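Local coordinates for protein predicted ancestral HMA domain of Pik-1 from Oryza spp. (PDB 7BNT) that is a predicted ancestral form of the HMA domain integrated in the rice immune receptor Pik-1, a domain that probably binds blast-fungus effectors, at residues B[6-10]-B[52-58]. Residues are numbered along the deposited sequence; the frame is centred on the assembly and turned at random.
Sequences QKIVI and GIDSIKL
The carboxamide of Gln6 reads the backbone of Ile53 as a neighbouring strand would, giving and taking one hydrogen bond. Ile53 N donates to Gln6 OE1 at 2.7 Å, and Gln6 NE2 returns a bond of 3.0 Å to Ile53 O, nearly straight at 164°. Both acceptors are met on a lone pair in their carbonyl planes, so the two bonds fix the rotation of the amide. Its reach comes from a chain extended beyond CG, with CG anti to the carbonyl carbon (chi1 -60°). With an alanine for Gln6, Ile53 N-H and C=O would probably lose both mates, and the loop before helix 55-65 this tie to the strand. Further along, contacts turn apolar: in one conformer Ile8 CD1 meets Ser55 CB at 3.6 Å, and Ile10 CD1 lies 3.7 Å from Leu58 CD2. Asp54 caps the helix, its OD1 accepting from Lys57 N at 3.1 Å, above the carboxylate plane, and weakly from Ile56 N. Gln6 and Ile8 also bond through their backbones to Gly50 and Val48 of strand 45-50. The contact thus seats the second helix on a central strand of the antiparallel sheet, as in the ferredoxin-like βαββαβ fold of HMA domains.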
ATOM      1  N   GLN B   6       3.263   1.439 -11.478  1.00 16.33           N
ATOM      2  CA  GLN B   6       2.688   0.137 -11.128  1.00 17.05           C
ATOM      3  C   GLN B   6       2.094   0.225  -9.721  1.00 14.67           C
ATOM      4  O   GLN B   6       2.587   0.978  -8.894  1.00 15.61           O
ATOM      5  CB  GLN B   6       3.793  -0.918 -11.052  1.00 20.49           C
ATOM      6  CG  GLN B   6       4.591  -1.144 -12.327  1.00 23.44           C
ATOM      7  CD  GLN B   6       5.816  -1.938 -11.969  1.00 23.92           C
ATOM      8  OE1 GLN B   6       6.840  -1.353 -11.607  1.00 27.24           O
ATOM      9  NE2 GLN B   6       5.705  -3.263 -12.028  1.00 21.13           N
ATOM     10  N   LYS B   7       1.018  -0.492  -9.467  0.50 14.22           N
ATOM     11  CA  LYS B   7       0.536  -0.713  -8.091  0.50 14.88           C
ATOM     12  C   LYS B   7       0.396  -2.216  -7.926  0.50 14.04           C
ATOM     13  O   LYS B   7      -0.241  -2.864  -8.758  0.50 15.80           O
ATOM     14  CB  LYS B   7      -0.794  -0.024  -7.775  0.50 16.43           C
ATOM     15  CG  LYS B   7      -1.288  -0.272  -6.352  0.50 17.47           C
ATOM     16  CD  LYS B   7      -2.543   0.509  -5.988  0.50 21.06           C
ATOM     17  CE  LYS B   7      -3.576   0.470  -7.085  0.50 23.09           C
ATOM     18  NZ  LYS B   7      -4.850   1.105  -6.685  0.50 24.12           N
ATOM     19  N   ILE B   8       1.003  -2.749  -6.887  0.50 12.95           N
ATOM     20  CA  ILE B   8       0.768  -4.163  -6.536  0.50 13.67           C
ATOM     21  C   ILE B   8       0.465  -4.241  -5.046  0.50 13.84           C
ATOM     22  O   ILE B   8       0.781  -3.326  -4.261  0.50 16.24           O
ATOM     23  CB  ILE B   8       1.962  -5.050  -6.913  0.50 15.01           C
ATOM     24  CG1 ILE B   8       3.173  -4.659  -6.076  0.50 16.15           C
ATOM     25  CG2 ILE B   8       2.251  -5.029  -8.415  0.50 15.18           C
ATOM     26  CD1 ILE B   8       4.343  -5.558  -6.277  0.50 17.80           C
ATOM     27  N   VAL B   9      -0.131  -5.359  -4.696  1.00 14.14           N
ATOM     28  CA  VAL B   9      -0.516  -5.668  -3.300  1.00 13.66           C
ATOM     29  C   VAL B   9       0.022  -7.055  -2.968  1.00 13.94           C
ATOM     30  O   VAL B   9      -0.247  -8.008  -3.713  1.00 13.80           O
ATOM     31  CB  VAL B   9      -2.031  -5.611  -3.094  1.00 13.42           C
ATOM     32  CG1 VAL B   9      -2.370  -5.912  -1.651  1.00 15.15           C
ATOM     33  CG2 VAL B   9      -2.574  -4.251  -3.501  1.00 15.79           C
ATOM     34  N   ILE B  10       0.749  -7.138  -1.867  1.00 13.98           N
ATOM     35  CA  ILE B  10       1.365  -8.387  -1.379  1.00 13.47           C
ATOM     36  C   ILE B  10       0.899  -8.637   0.055  1.00 14.40           C
ATOM     37  O   ILE B  10       1.033  -7.757   0.909  1.00 16.10           O
ATOM     38  CB  ILE B  10       2.905  -8.348  -1.492  1.00 15.71           C
ATOM     39  CG1 ILE B  10       3.341  -8.231  -2.954  1.00 16.95           C
ATOM     40  CG2 ILE B  10       3.504  -9.580  -0.842  1.00 18.37           C
ATOM     41  CD1 ILE B  10       4.815  -7.897  -3.137  1.00 20.02           C
ATOM     42  N   GLY B  52       9.259   0.083 -12.394  1.00 24.75           N
ATOM     43  CA  GLY B  52      10.341  -0.898 -12.577  1.00 28.07           C
ATOM     44  C   GLY B  52      10.421  -1.861 -11.403  1.00 27.21           C
ATOM     45  O   GLY B  52      11.507  -2.392 -11.137  1.00 27.49           O
ATOM     46  N   ILE B  53       9.323  -2.069 -10.680  1.00 23.27           N
ATOM     47  CA  ILE B  53       9.300  -3.051  -9.558  1.00 20.20           C
ATOM     48  C   ILE B  53       9.034  -4.418 -10.140  1.00 19.48           C
ATOM     49  O   ILE B  53       8.110  -4.580 -10.935  1.00 23.35           O
ATOM     50  CB  ILE B  53       8.277  -2.704  -8.485  1.00 21.26           C
ATOM     51  CG1 ILE B  53       8.565  -1.341  -7.872  1.00 23.24           C
ATOM     52  CG2 ILE B  53       8.218  -3.802  -7.423  1.00 23.59           C
ATOM     53  CD1 ILE B  53       7.328  -0.708  -7.348  1.00 26.15           C
ATOM     54  N   ASP B  54       9.819  -5.379  -9.706  1.00 18.84           N
ATOM     55  CA  ASP B  54       9.628  -6.777 -10.126  1.00 18.98           C
ATOM     56  C   ASP B  54       8.831  -7.456  -9.022  1.00 17.93           C
ATOM     57  O   ASP B  54       9.409  -7.787  -7.984  1.00 18.12           O
ATOM     58  CB  ASP B  54      10.981  -7.437 -10.360  1.00 20.63           C
ATOM     59  CG  ASP B  54      10.884  -8.843 -10.909  1.00 22.69           C
ATOM     60  OD1 ASP B  54       9.890  -9.523 -10.588  1.00 22.18           O
ATOM     61  OD2 ASP B  54      11.859  -9.259 -11.559  1.00 27.23           O
ATOM     62  N   SER B  55       7.533  -7.636  -9.234  1.00 18.49           N
ATOM     63  CA  SER B  55       6.612  -8.126  -8.186  1.00 18.39           C
ATOM     64  C   SER B  55       7.051  -9.521  -7.741  1.00 18.30           C
ATOM     65  O   SER B  55       6.954  -9.835  -6.543  1.00 19.21           O
ATOM     66  CB  SER B  55       5.188  -8.135  -8.679  1.00 22.30           C
ATOM     67  OG  SER B  55       5.066  -8.959  -9.818  1.00 25.38           O
ATOM     68  N   ILE B  56       7.495 -10.358  -8.678  1.00 18.67           N
ATOM     69  CA  ILE B  56       7.795 -11.769  -8.324  1.00 18.71           C
ATOM     70  C   ILE B  56       9.097 -11.800  -7.516  1.00 17.48           C
ATOM     71  O   ILE B  56       9.204 -12.549  -6.519  1.00 19.82           O
ATOM     72  CB  ILE B  56       7.826 -12.671  -9.574  1.00 19.57           C
ATOM     73  CG1 ILE B  56       6.510 -12.617 -10.345  1.00 21.22           C
ATOM     74  CG2 ILE B  56       8.149 -14.091  -9.145  1.00 21.05           C
ATOM     75  CD1 ILE B  56       5.298 -12.915  -9.517  1.00 23.22           C
ATOM     76  N   LYS B  57      10.076 -11.004  -7.928  1.00 20.16           N
ATOM     77  CA  LYS B  57      11.352 -10.887  -7.189  1.00 20.69           C
ATOM     78  C   LYS B  57      11.048 -10.357  -5.775  1.00 19.34           C
ATOM     79  O   LYS B  57      11.690 -10.787  -4.805  1.00 21.35           O
ATOM     80  CB  LYS B  57      12.263  -9.979  -8.011  1.00 27.02           C
ATOM     81  CG  LYS B  57      13.752 -10.078  -7.755  1.00 34.89           C
ATOM     82  CD  LYS B  57      14.539  -9.393  -8.871  1.00 40.40           C
ATOM     83  CE  LYS B  57      15.905  -8.903  -8.469  1.00 46.50           C
ATOM     84  NZ  LYS B  57      16.380  -7.902  -9.448  1.00 56.74           N
ATOM     85  N   LEU B  58      10.117  -9.421  -5.634  1.00 19.93           N
ATOM     86  CA  LEU B  58       9.785  -8.845  -4.320  1.00 18.17           C
ATOM     87  C   LEU B  58       9.139  -9.916  -3.430  1.00 19.64           C
ATOM     88  O   LEU B  58       9.473 -10.007  -2.250  1.00 19.01           O
ATOM     89  CB  LEU B  58       8.899  -7.629  -4.568  1.00 19.65           C
ATOM     90  CG  LEU B  58       8.569  -6.810  -3.346  1.00 21.87           C
ATOM     91  CD1 LEU B  58       9.834  -6.338  -2.633  1.00 24.10           C
ATOM     92  CD2 LEU B  58       7.736  -5.638  -3.783  1.00 20.74           C
TER